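Local coordinates for protein putative (Helicobacter pylori, PDB 4O8S) that belongs to the nucleotidyltransferase superfamily and probably transfers nucleotides, being related to the AbiEii toxins of type IV toxin-antitoxin systems, at residues A[24-29]-A[122-127]; A[146-151]-A[193-198]. One frame throughout, in Å; residues are numbered along the deposited sequence.

Contact 1: residues A[24-29]-A[122-127]; sequences PMVLKG and RIAKIE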
ATOM      1  N   PRO A  24      16.185   5.383  -8.208  1.00 42.70           N
ATOM      2  CA  PRO A  24      15.907   3.997  -7.808  1.00 41.75           C
ATOM      3  C   PRO A  24      14.752   3.870  -6.802  1.00 36.62           C
ATOM      4  O   PRO A  24      14.537   2.774  -6.281  1.00 36.72           O
ATOM      5  CB  PRO A  24      17.222   3.549  -7.141  1.00 42.79           C
ATOM      6  CG  PRO A  24      18.239   4.651  -7.446  1.00 45.07           C
ATOM      7  CD  PRO A  24      17.423   5.889  -7.580  1.00 43.38           C
HETATM    8  N   MSE A  25      14.044   4.965  -6.530  1.00 37.34           N
HETATM    9  CA  MSE A  25      12.898   4.960  -5.608  1.00 36.58           C
HETATM   10  C   MSE A  25      11.780   4.014  -6.075  1.00 34.30           C
HETATM   11  O   MSE A  25      11.369   4.068  -7.227  1.00 33.40           O
HETATM   12  CB  MSE A  25      12.320   6.370  -5.504  1.00 31.49           C
HETATM   13  CG  MSE A  25      13.280   7.369  -4.915  1.00 37.77           C
HETATM   14 SE   MSE A  25      13.107   7.407  -2.934  1.00 39.36          SE
HETATM   15  CE  MSE A  25      11.637   8.647  -2.756  1.00 32.70           C
ATOM     16  N   VAL A  26      11.278   3.175  -5.169  1.00 29.67           N
ATOM     17  CA  VAL A  26      10.187   2.251  -5.473  1.00 29.01           C
ATOM     18  C   VAL A  26       9.021   2.507  -4.520  1.00 29.89           C
ATOM     19  O   VAL A  26       9.175   2.352  -3.288  1.00 27.11           O
ATOM     20  CB  VAL A  26      10.632   0.792  -5.273  1.00 32.96           C
ATOM     21  CG1 VAL A  26       9.502  -0.192  -5.708  1.00 30.25           C
ATOM     22  CG2 VAL A  26      11.951   0.527  -6.016  1.00 31.04           C
ATOM     23  N   LEU A  27       7.872   2.905  -5.072  1.00 23.53           N
ATOM     24  CA  LEU A  27       6.645   3.107  -4.283  1.00 25.66           C
ATOM     25  C   LEU A  27       6.121   1.767  -3.802  1.00 29.88           C
ATOM     26  O   LEU A  27       6.057   0.801  -4.574  1.00 26.72           O
ATOM     27  CB  LEU A  27       5.572   3.795  -5.124  1.00 25.75           C
ATOM     28  CG  LEU A  27       4.268   4.301  -4.486  1.00 29.06           C
ATOM     29  CD1 LEU A  27       4.533   5.534  -3.613  1.00 25.61           C
ATOM     30  CD2 LEU A  27       3.225   4.618  -5.582  1.00 28.96           C
ATOM     31  N   LYS A  28       5.752   1.693  -2.522  1.00 21.66           N
ATOM     32  CA  LYS A  28       5.219   0.469  -1.967  1.00 24.70           C
ATOM     33  C   LYS A  28       3.954   0.759  -1.173  1.00 22.28           C
ATOM     34  O   LYS A  28       3.400   1.855  -1.241  1.00 22.24           O
ATOM     35  CB  LYS A  28       6.254  -0.212  -1.064  1.00 29.33           C
ATOM     36  CG  LYS A  28       6.711   0.687   0.088  1.00 29.53           C
ATOM     37  CD  LYS A  28       7.695  -0.040   1.013  1.00 32.15           C
ATOM     38  CE  LYS A  28       8.164   0.917   2.129  1.00 34.49           C
ATOM     39  NZ  LYS A  28       9.118   0.243   3.050  1.00 38.26           N
ATOM     40  N   GLY A  29       3.499  -0.250  -0.446  1.00 28.18           N
ATOM     41  CA  GLY A  29       2.372  -0.126   0.450  1.00 28.62           C
ATOM     42  C   GLY A  29       1.069   0.313  -0.168  1.00 30.58           C
ATOM     43  O   GLY A  29       0.758   0.007  -1.343  1.00 29.89           O
ATOM     44  N   ARG A 122       7.566   3.662 -10.852  1.00 26.59           N
ATOM     45  CA  ARG A 122       8.239   2.500 -10.270  1.00 25.50           C
ATOM     46  C   ARG A 122       7.515   2.070  -8.990  1.00 30.40           C
ATOM     47  O   ARG A 122       7.389   2.853  -8.027  1.00 27.00           O
ATOM     48  CB  ARG A 122       9.701   2.837  -9.956  1.00 27.07           C
ATOM     49  CG  ARG A 122      10.561   3.124 -11.203  1.00 32.84           C
ATOM     50  CD  ARG A 122      11.936   3.713 -10.825  1.00 34.58           C
ATOM     51  NE  ARG A 122      12.584   3.011  -9.712  1.00 35.37           N
ATOM     52  CZ  ARG A 122      13.283   1.885  -9.840  1.00 39.83           C
ATOM     53  NH1 ARG A 122      13.418   1.315 -11.034  1.00 41.41           N
ATOM     54  NH2 ARG A 122      13.848   1.319  -8.778  1.00 39.38           N
ATOM     55  N   ILE A 123       7.022   0.838  -8.976  1.00 31.78           N
ATOM     56  CA  ILE A 123       6.135   0.385  -7.914  1.00 30.89           C
ATOM     57  C   ILE A 123       6.515  -1.042  -7.539  1.00 31.09           C
ATOM     58  O   ILE A 123       6.961  -1.817  -8.400  1.00 30.23           O
ATOM     59  CB  ILE A 123       4.653   0.442  -8.388  1.00 32.37           C
ATOM     60  CG1 ILE A 123       4.250   1.883  -8.719  1.00 35.29           C
ATOM     61  CG2 ILE A 123       3.698  -0.079  -7.338  1.00 30.47           C
ATOM     62  CD1 ILE A 123       2.720   2.070  -8.877  1.00 36.31           C
ATOM     63  N   ALA A 124       6.346  -1.391  -6.263  1.00 25.44           N
ATOM     64  CA  ALA A 124       6.670  -2.734  -5.773  1.00 26.62           C
ATOM     65  C   ALA A 124       5.735  -3.763  -6.405  1.00 28.81           C
ATOM     66  O   ALA A 124       4.571  -3.442  -6.715  1.00 24.09           O
ATOM     67  CB  ALA A 124       6.517  -2.792  -4.252  1.00 27.90           C
ATOM     68  N   LYS A 125       6.207  -4.998  -6.550  1.00 28.90           N
ATOM     69  CA  LYS A 125       5.340  -6.070  -7.046  1.00 35.37           C
ATOM     70  C   LYS A 125       4.291  -6.455  -6.012  1.00 34.32           C
ATOM     71  O   LYS A 125       4.501  -6.296  -4.800  1.00 31.25           O
ATOM     72  CB  LYS A 125       6.149  -7.313  -7.436  1.00 36.61           C
ATOM     73  CG  LYS A 125       7.129  -7.082  -8.579  1.00 40.39           C
ATOM     74  CD  LYS A 125       7.961  -8.335  -8.826  1.00 47.03           C
ATOM     75  CE  LYS A 125       8.750  -8.221 -10.136  1.00 52.47           C
ATOM     76  NZ  LYS A 125       9.564  -9.453 -10.406  1.00 53.14           N
ATOM     77  N   ILE A 126       3.177  -6.990  -6.506  1.00 27.64           N
ATOM     78  CA  ILE A 126       2.041  -7.328  -5.662  1.00 30.99           C
ATOM     79  C   ILE A 126       2.436  -8.273  -4.535  1.00 31.18           C
ATOM     80  O   ILE A 126       1.985  -8.117  -3.379  1.00 30.24           O
ATOM     81  CB  ILE A 126       0.906  -7.999  -6.484  1.00 32.04           C
ATOM     82  CG1 ILE A 126       0.230  -6.985  -7.397  1.00 30.03           C
ATOM     83  CG2 ILE A 126      -0.144  -8.616  -5.560  1.00 29.86           C
ATOM     84  CD1 ILE A 126      -0.657  -6.039  -6.637  1.00 34.76           C
ATOM     85  N   GLU A 127       3.262  -9.265  -4.847  1.00 31.65           N
ATOM     86  CA  GLU A 127       3.598 -10.249  -3.823  1.00 34.60           C
ATOM     87  C   GLU A 127       4.381  -9.623  -2.664  1.00 33.73           C
ATOM     88  O   GLU A 127       4.245 -10.045  -1.524  1.00 32.00           O
ATOM     89  CB  GLU A 127       4.299 -11.498  -4.408  1.00 40.15           C
ATOM     90  CG  GLU A 127       5.556 -11.242  -5.221  1.00 52.36           C
ATOM     91  CD  GLU A 127       6.444 -12.492  -5.347  1.00 68.20           C
ATOM     92  OE1 GLU A 127       7.651 -12.341  -5.672  1.00 65.09           O
ATOM     93  OE2 GLU A 127       5.936 -13.622  -5.119  1.00 70.32           O
TER
HETATM   94  O   HOH W   1       8.734   5.229  -7.415  1.00 27.65           O

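Contact 2: residues A[146-151]-A[193-198]; sequences KARDLF and DALLNQ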
ATOM      1  N   LYS A 146      -5.041  -1.972  12.274  1.00 46.73           N
ATOM      2  CA  LYS A 146      -5.609  -0.942  11.408  1.00 42.96           C
ATOM      3  C   LYS A 146      -6.480  -1.618  10.358  1.00 40.97           C
ATOM      4  O   LYS A 146      -6.023  -2.515   9.636  1.00 37.79           O
ATOM      5  CB  LYS A 146      -4.500  -0.115  10.750  1.00 46.15           C
ATOM      6  CG  LYS A 146      -3.760   0.832  11.713  1.00 55.01           C
ATOM      7  CD  LYS A 146      -4.708   1.878  12.320  1.00 55.07           C
ATOM      8  CE  LYS A 146      -3.971   2.848  13.236  1.00 60.53           C
ATOM      9  NZ  LYS A 146      -4.898   3.920  13.719  1.00 65.95           N
ATOM     10  N   ALA A 147      -7.732  -1.190  10.283  1.00 39.51           N
ATOM     11  CA  ALA A 147      -8.706  -1.869   9.445  1.00 42.78           C
ATOM     12  C   ALA A 147      -8.314  -1.865   7.959  1.00 41.72           C
ATOM     13  O   ALA A 147      -8.738  -2.742   7.192  1.00 40.56           O
ATOM     14  CB  ALA A 147     -10.066  -1.257   9.646  1.00 39.95           C
ATOM     15  N   ARG A 148      -7.516  -0.876   7.561  1.00 36.27           N
ATOM     16  CA  ARG A 148      -7.014  -0.801   6.189  1.00 36.40           C
ATOM     17  C   ARG A 148      -6.288  -2.065   5.784  1.00 33.92           C
ATOM     18  O   ARG A 148      -6.327  -2.448   4.613  1.00 32.49           O
ATOM     19  CB  ARG A 148      -6.075   0.389   6.030  1.00 35.43           C
ATOM     20  CG  ARG A 148      -6.797   1.713   6.048  1.00 35.82           C
ATOM     21  CD  ARG A 148      -5.846   2.886   6.307  1.00 36.90           C
ATOM     22  NE  ARG A 148      -6.612   4.079   6.661  1.00 37.61           N
ATOM     23  CZ  ARG A 148      -6.111   5.315   6.733  1.00 42.65           C
ATOM     24  NH1 ARG A 148      -4.827   5.551   6.460  1.00 37.85           N
ATOM     25  NH2 ARG A 148      -6.908   6.319   7.076  1.00 38.08           N
ATOM     26  N   ASP A 149      -5.618  -2.712   6.738  1.00 32.46           N
ATOM     27  CA  ASP A 149      -4.904  -3.940   6.430  1.00 32.93           C
ATOM     28  C   ASP A 149      -5.891  -5.021   5.977  1.00 36.05           C
ATOM     29  O   ASP A 149      -5.615  -5.800   5.053  1.00 32.52           O
ATOM     30  CB  ASP A 149      -4.113  -4.415   7.647  1.00 34.75           C
ATOM     31  CG  ASP A 149      -2.980  -3.463   8.014  1.00 38.64           C
ATOM     32  OD1 ASP A 149      -2.558  -2.680   7.130  1.00 35.02           O
ATOM     33  OD2 ASP A 149      -2.519  -3.495   9.184  1.00 38.93           O
ATOM     34  N   LEU A 150      -7.045  -5.063   6.633  1.00 35.77           N
ATOM     35  CA  LEU A 150      -8.075  -6.033   6.281  1.00 38.21           C
ATOM     36  C   LEU A 150      -8.685  -5.711   4.923  1.00 36.06           C
ATOM     37  O   LEU A 150      -8.816  -6.595   4.069  1.00 35.47           O
ATOM     38  CB  LEU A 150      -9.169  -6.057   7.350  1.00 37.86           C
ATOM     39  CG  LEU A 150     -10.305  -7.040   7.069  1.00 44.54           C
ATOM     40  CD1 LEU A 150      -9.772  -8.456   6.869  1.00 38.91           C
ATOM     41  CD2 LEU A 150     -11.309  -7.015   8.204  1.00 40.65           C
ATOM     42  N   PHE A 151      -9.051  -4.447   4.722  1.00 30.36           N
ATOM     43  CA  PHE A 151      -9.613  -4.007   3.452  1.00 33.33           C
ATOM     44  C   PHE A 151      -8.673  -4.375   2.308  1.00 34.47           C
ATOM     45  O   PHE A 151      -9.082  -4.937   1.279  1.00 28.90           O
ATOM     46  CB  PHE A 151      -9.769  -2.489   3.467  1.00 33.90           C
ATOM     47  CG  PHE A 151     -10.449  -1.934   2.237  1.00 32.24           C
ATOM     48  CD1 PHE A 151      -9.735  -1.718   1.057  1.00 32.01           C
ATOM     49  CD2 PHE A 151     -11.810  -1.624   2.264  1.00 34.34           C
ATOM     50  CE1 PHE A 151     -10.367  -1.206  -0.086  1.00 33.33           C
ATOM     51  CE2 PHE A 151     -12.460  -1.120   1.125  1.00 32.01           C
ATOM     52  CZ  PHE A 151     -11.735  -0.907  -0.051  1.00 34.26           C
ATOM     53  N   ASP A 193     -12.316   5.421  10.938  1.00 43.56           N
ATOM     54  CA  ASP A 193     -11.517   5.685   9.739  1.00 40.39           C
ATOM     55  C   ASP A 193     -12.374   6.259   8.596  1.00 43.52           C
ATOM     56  O   ASP A 193     -13.199   5.547   8.002  1.00 44.12           O
ATOM     57  CB  ASP A 193     -10.823   4.394   9.290  1.00 41.84           C
ATOM     58  CG  ASP A 193      -9.739   4.633   8.240  1.00 39.12           C
ATOM     59  OD1 ASP A 193      -9.774   5.670   7.548  1.00 38.96           O
ATOM     60  OD2 ASP A 193      -8.850   3.765   8.104  1.00 41.84           O
ATOM     61  N   ALA A 194     -12.159   7.533   8.272  1.00 46.42           N
ATOM     62  CA  ALA A 194     -12.924   8.211   7.221  1.00 47.56           C
ATOM     63  C   ALA A 194     -12.632   7.696   5.808  1.00 46.82           C
ATOM     64  O   ALA A 194     -13.378   7.994   4.872  1.00 45.66           O
ATOM     65  CB  ALA A 194     -12.699   9.717   7.280  1.00 50.22           C
ATOM     66  N   LEU A 195     -11.545   6.943   5.650  1.00 47.48           N
ATOM     67  CA  LEU A 195     -11.239   6.331   4.355  1.00 45.51           C
ATOM     68  C   LEU A 195     -12.015   5.015   4.161  1.00 43.94           C
ATOM     69  O   LEU A 195     -12.069   4.468   3.050  1.00 46.39           O
ATOM     70  CB  LEU A 195      -9.724   6.124   4.192  1.00 41.90           C
ATOM     71  CG  LEU A 195      -8.853   7.399   4.234  1.00 45.76           C
ATOM     72  CD1 LEU A 195      -7.431   7.141   3.742  1.00 43.31           C
ATOM     73  CD2 LEU A 195      -9.481   8.528   3.439  1.00 45.54           C
ATOM     74  N   LEU A 196     -12.635   4.529   5.238  1.00 38.58           N
ATOM     75  CA  LEU A 196     -13.310   3.231   5.235  1.00 40.13           C
ATOM     76  C   LEU A 196     -14.773   3.274   5.654  1.00 41.63           C
ATOM     77  O   LEU A 196     -15.589   2.487   5.154  1.00 38.83           O
ATOM     78  CB  LEU A 196     -12.589   2.262   6.176  1.00 39.70           C
ATOM     79  CG  LEU A 196     -11.105   1.972   5.953  1.00 39.98           C
ATOM     80  CD1 LEU A 196     -10.561   1.127   7.094  1.00 34.56           C
ATOM     81  CD2 LEU A 196     -10.883   1.284   4.604  1.00 37.27           C
ATOM     82  N   ASN A 197     -15.100   4.164   6.588  1.00 48.93           N
ATOM     83  CA  ASN A 197     -16.387   4.093   7.282  1.00 50.22           C
ATOM     84  C   ASN A 197     -17.628   4.213   6.396  1.00 52.11           C
ATOM     85  O   ASN A 197     -18.703   3.751   6.779  1.00 54.92           O
ATOM     86  CB  ASN A 197     -16.450   5.056   8.492  1.00 50.00           C
ATOM     87  CG  ASN A 197     -16.169   6.508   8.123  1.00 52.63           C
ATOM     88  OD1 ASN A 197     -16.380   6.929   6.983  1.00 55.40           O
ATOM     89  ND2 ASN A 197     -15.697   7.288   9.100  1.00 51.81           N
ATOM     90  N   GLN A 198     -17.483   4.811   5.217  1.00 51.66           N
ATOM     91  CA  GLN A 198     -18.615   4.938   4.299  1.00 52.40           C
ATOM     92  C   GLN A 198     -18.646   3.855   3.213  1.00 54.17           C
ATOM     93  O   GLN A 198     -19.619   3.762   2.465  1.00 55.30           O
ATOM     94  CB  GLN A 198     -18.629   6.322   3.643  1.00 56.66           C
ATOM     95  CG  GLN A 198     -18.806   7.480   4.620  1.00 59.47           C
ATOM     96  CD  GLN A 198     -20.018   7.294   5.521  1.00 66.33           C
ATOM     97  OE1 GLN A 198     -19.884   6.998   6.716  1.00 66.56           O
ATOM     98  NE2 GLN A 198     -21.215   7.460   4.949  1.00 66.64           N
TER

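Contact 1: residues A[24-29]-A[122-127]
Two backbone hydrogen bonds tie the short strand 26-27 to the end of strand 121-124. L27 N donates to R122 O (3.0 Å), and A124 N donates to L27 O (2.8 Å), the latter lying nearly along the C=O axis at 171°. L27 thus brackets I123 in a single beta bridge, and the CA-H of I123 also leans on L27 O. One water donates to both M25 O and R122 O, joining the backbones just ahead of the bridge.

The side chain of R122 extends the pairing backward. Its bend at chi3 (45°) turns the guanidinium so that NE reaches M25 O at 3.0 Å while NH2 reaches P24 O, also at 3.0 Å. Both oxygens lie close to the guanidinium plane at its edge, yet the nitrogens sit above the carbonyl planes. Two successive carbonyls therefore grip one arginine, whose NH1 forms a salt bridge with E112 that probably balances the charge.

Van der Waals packing of the side chains completes the contact. The V26 methyls lie against polar groups: CG1, anti to the backbone N, is 3.4 Å from A124 N, and CG2 approaches R122 NH2 obliquely. L27 and I123 run side by side, with CD2 and CD1 4.2 Å apart, while A124 CB meets K28 CB.

Strand 26-27 leads through K28 and G29 into helix 29-36, on whose A32 both L27 and I123 rest. This turn beside acidic strand 46-50 is consistent with the nucleotidyltransferase fold, whose active site has acidic residues on such a strand. V26 pairs with D49 and K28 with D47, and K28 NZ forms a salt bridge with D49 OD1. Strand 121-124 forms a hairpin with 115-118, and helix 126-139 starts just beyond the N-cap residue K125.

Contact 2: residues A[146-151]-A[193-198]
R148 leaves its helix with CG anti to the carbonyl carbon (chi1 -72°) and stays extended from CG to NE, while D193 holds its carboxylate anti to the backbone N (chi1 -167°), so the two side chains cross at about a right angle. In the side-on salt bridge NE donates to the syn lone pair of OD2 at 2.7 Å, and NH2 gives a nearly straight bond (175°) to OD1 at 3.0 Å. OD1 also accepts from L195 N at 2.9 Å, closing an Asx turn that probably steadies the carboxylate. Both donors meet OD1 from out of the carboxylate plane, which is turned against that of the guanidinium. L195 CD1 lies over one face of the guanidinium, toward its rim, 3.5 Å from NH2.

Beside this polar pair, L196 divides its two methyls: CD1 packs on A147 CB at 3.5 Å, and CD2 comes obliquely to F151 CD2 at 3.8 Å.

The contact fastens the loop between helices 179-192 and 202-231 to the start of helix 147-159. A147 also rests on Y186 and V190 of helix 179-192, and R148 reaches E30 of helix 29-36.

In the fold
Contact 1 closes before contact 2 opens, so the two follow in series along the chain, with centres 22 Å apart and nearest atoms about 9 Å apart. Contact 1 belongs to the sheet-bearing part of the fold, where it ties the short strand 26-27 to the hairpin strand 121-124. Contact 2 ties elements within the helical part that follows, linking helix 147-159 to the loop before helix 202-231. Neither contact bridges the two parts by itself. The connection between them comes from the chain running through helix 126-139 into helix 147-159, and from helix 29-36, which touches residues of both contacts.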